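Local structure of SGNH hydrolase-type esterase domain-containing protein (Slackia heliotrinireducens DSM 20476, 4S1P) at residues Ile6-Asn11 against Ala29-His34. The protein is a putative SGNH hydrolase of the GDSL-like lipase/acylhydrolase family and probably hydrolyses ester bonds, its natural substrate being unknown. Sequence-based numbering, arbitrary orientation. Where two conformers were deposited one is given.
Sequences ILMLGN and AEVRVH
L7 lays its CD1 methyl over the centre of the H34 imidazole in a CH-pi contact, 3.7 Å from L7 CD1 to the ring centroid. L7 has CG anti to the backbone N (chi1 178°), and its CD1 also meets R32 CG at 3.8 Å. L9 lies alongside H34 and points the same way, with L9 CD2 3.9 Å from H34 CB. H34 ND1 hydrogen-bonds T55 OG1, which helps fix the ring's rotation. An alanine at H34 removes the ring and its bond to T55, and would probably loosen the packing of L7 and L9 against this strand and helix 50-61. On the other sheet face, M8 bends at chi3 (81°) and sets its SE 3.7 Å from V31 CG1. I6 CD1 reaches A29 CB at 3.8 Å. The parallel backbones form a five-bond ladder. It runs from I6 N to E30 O (2.8 Å) to a longer bond from G10 N to H34 O (3.1 Å), with G10 N above the carbonyl plane. Strand 29-35 is outermost in the parallel sheet and joins strand 4-10 through helix 19-27, a beta-alpha-beta crossover. That helix covers I6, M8, V31 and V33; helix 50-61 packs on L9 and H34, and strand 66-69 pairs with the other edge of strand 4-10.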
loop_
_atom_site.group_PDB
_atom_site.type_symbol
_atom_site.label_atom_id
_atom_site.label_comp_id
_atom_site.label_asym_id
_atom_site.label_seq_id
_atom_site.Cartn_x
_atom_site.Cartn_y
_atom_site.Cartn_z
ATOM N N ILE A 6 -13.056 5.369 2.842
ATOM C CA ILE A 6 -11.838 4.570 2.590
ATOM C C ILE A 6 -10.881 4.765 3.765
ATOM O O ILE A 6 -10.574 5.896 4.142
ATOM C CB ILE A 6 -11.124 5.017 1.291
ATOM C CG1 ILE A 6 -12.070 4.907 0.093
ATOM C CG2 ILE A 6 -9.858 4.206 1.068
ATOM C CD1 ILE A 6 -11.550 5.610 -1.145
ATOM N N LEU A 7 -10.423 3.664 4.360
ATOM C CA LEU A 7 -9.385 3.680 5.399
ATOM C C LEU A 7 -8.092 3.198 4.772
ATOM O O LEU A 7 -8.078 2.134 4.169
ATOM C CB LEU A 7 -9.776 2.742 6.529
ATOM C CG LEU A 7 -8.783 2.603 7.670
ATOM C CD1 LEU A 7 -8.486 3.926 8.356
ATOM C CD2 LEU A 7 -9.313 1.551 8.657
HETATM N N MSE A 8 -7.036 3.989 4.888
HETATM C CA MSE A 8 -5.746 3.638 4.314
HETATM C C MSE A 8 -4.730 3.416 5.406
HETATM O O MSE A 8 -4.616 4.218 6.342
HETATM C CB MSE A 8 -5.217 4.770 3.431
HETATM C CG MSE A 8 -6.221 5.168 2.355
HETATM SE SE MSE A 8 -5.382 6.428 1.080
HETATM C CE MSE A 8 -4.441 5.134 -0.019
ATOM N N LEU A 9 -4.049 2.281 5.326
ATOM C CA LEU A 9 -3.020 1.923 6.262
ATOM C C LEU A 9 -1.690 1.905 5.513
ATOM O O LEU A 9 -1.562 1.212 4.492
ATOM C CB LEU A 9 -3.304 0.512 6.823
ATOM C CG LEU A 9 -4.754 0.195 7.214
ATOM C CD1 LEU A 9 -4.856 -1.262 7.706
ATOM C CD2 LEU A 9 -5.275 1.197 8.230
ATOM N N GLY A 10 -0.698 2.649 5.983
ATOM C CA GLY A 10 0.564 2.727 5.236
ATOM C C GLY A 10 1.619 3.597 5.863
ATOM O O GLY A 10 1.608 3.833 7.080
ATOM N N ASN A 11 2.516 4.077 5.019
ATOM C CA ASN A 11 3.597 4.942 5.459
ATOM C C ASN A 11 3.800 6.039 4.433
ATOM O O ASN A 11 2.815 6.453 3.800
ATOM C CB ASN A 11 4.813 4.122 5.848
ATOM C CG ASN A 11 5.458 3.416 4.693
ATOM O OD1 ASN A 11 5.289 3.749 3.515
ATOM N ND2 ASN A 11 6.254 2.420 5.037
ATOM N N ALA A 29 -14.648 10.708 -2.183
ATOM C CA ALA A 29 -14.651 9.871 -1.004
ATOM C C ALA A 29 -14.086 10.540 0.231
ATOM O O ALA A 29 -13.290 11.497 0.143
ATOM C CB ALA A 29 -13.842 8.600 -1.278
ATOM N N GLU A 30 -14.546 10.058 1.403
ATOM C CA GLU A 30 -13.927 10.398 2.673
ATOM C C GLU A 30 -12.769 9.421 2.868
ATOM O O GLU A 30 -12.973 8.200 2.832
ATOM C CB GLU A 30 -14.896 10.272 3.833
ATOM C CG GLU A 30 -14.268 10.625 5.172
ATOM C CD GLU A 30 -15.222 10.543 6.342
ATOM O OE1 GLU A 30 -16.425 10.278 6.134
ATOM O OE2 GLU A 30 -14.759 10.731 7.492
ATOM N N VAL A 31 -11.565 9.945 3.049
ATOM C CA VAL A 31 -10.355 9.124 3.205
ATOM C C VAL A 31 -9.725 9.395 4.565
ATOM O O VAL A 31 -9.428 10.533 4.917
ATOM C CB VAL A 31 -9.352 9.390 2.069
ATOM C CG1 VAL A 31 -8.063 8.601 2.274
ATOM C CG2 VAL A 31 -9.982 9.022 0.748
ATOM N N ARG A 32 -9.578 8.327 5.342
ATOM C CA ARG A 32 -8.921 8.341 6.631
ATOM C C ARG A 32 -7.604 7.594 6.489
ATOM O O ARG A 32 -7.577 6.518 5.880
ATOM C CB ARG A 32 -9.779 7.613 7.664
ATOM C CG ARG A 32 -9.213 7.562 9.073
ATOM C CD ARG A 32 -9.252 8.895 9.826
ATOM N NE ARG A 32 -10.620 9.404 9.855
ATOM C CZ ARG A 32 -11.627 8.861 10.550
ATOM N NH1 ARG A 32 -11.411 7.883 11.424
ATOM N NH2 ARG A 32 -12.851 9.319 10.390
ATOM N N VAL A 33 -6.526 8.165 7.017
ATOM C CA VAL A 33 -5.179 7.563 6.881
ATOM C C VAL A 33 -4.570 7.265 8.246
ATOM O O VAL A 33 -4.565 8.140 9.122
ATOM C CB VAL A 33 -4.249 8.531 6.136
ATOM C CG1 VAL A 33 -2.865 7.930 5.967
ATOM C CG2 VAL A 33 -4.863 8.881 4.788
ATOM N N HIS A 34 -4.136 6.019 8.435
ATOM C CA HIS A 34 -3.364 5.598 9.585
ATOM C C HIS A 34 -1.983 5.270 9.067
ATOM O O HIS A 34 -1.764 4.177 8.505
ATOM C CB HIS A 34 -4.006 4.359 10.223
ATOM C CG HIS A 34 -5.347 4.615 10.824
ATOM N ND1 HIS A 34 -6.156 3.590 11.280
ATOM C CD2 HIS A 34 -6.053 5.752 10.991
ATOM C CE1 HIS A 34 -7.295 4.104 11.735
ATOM N NE2 HIS A 34 -7.265 5.413 11.549
#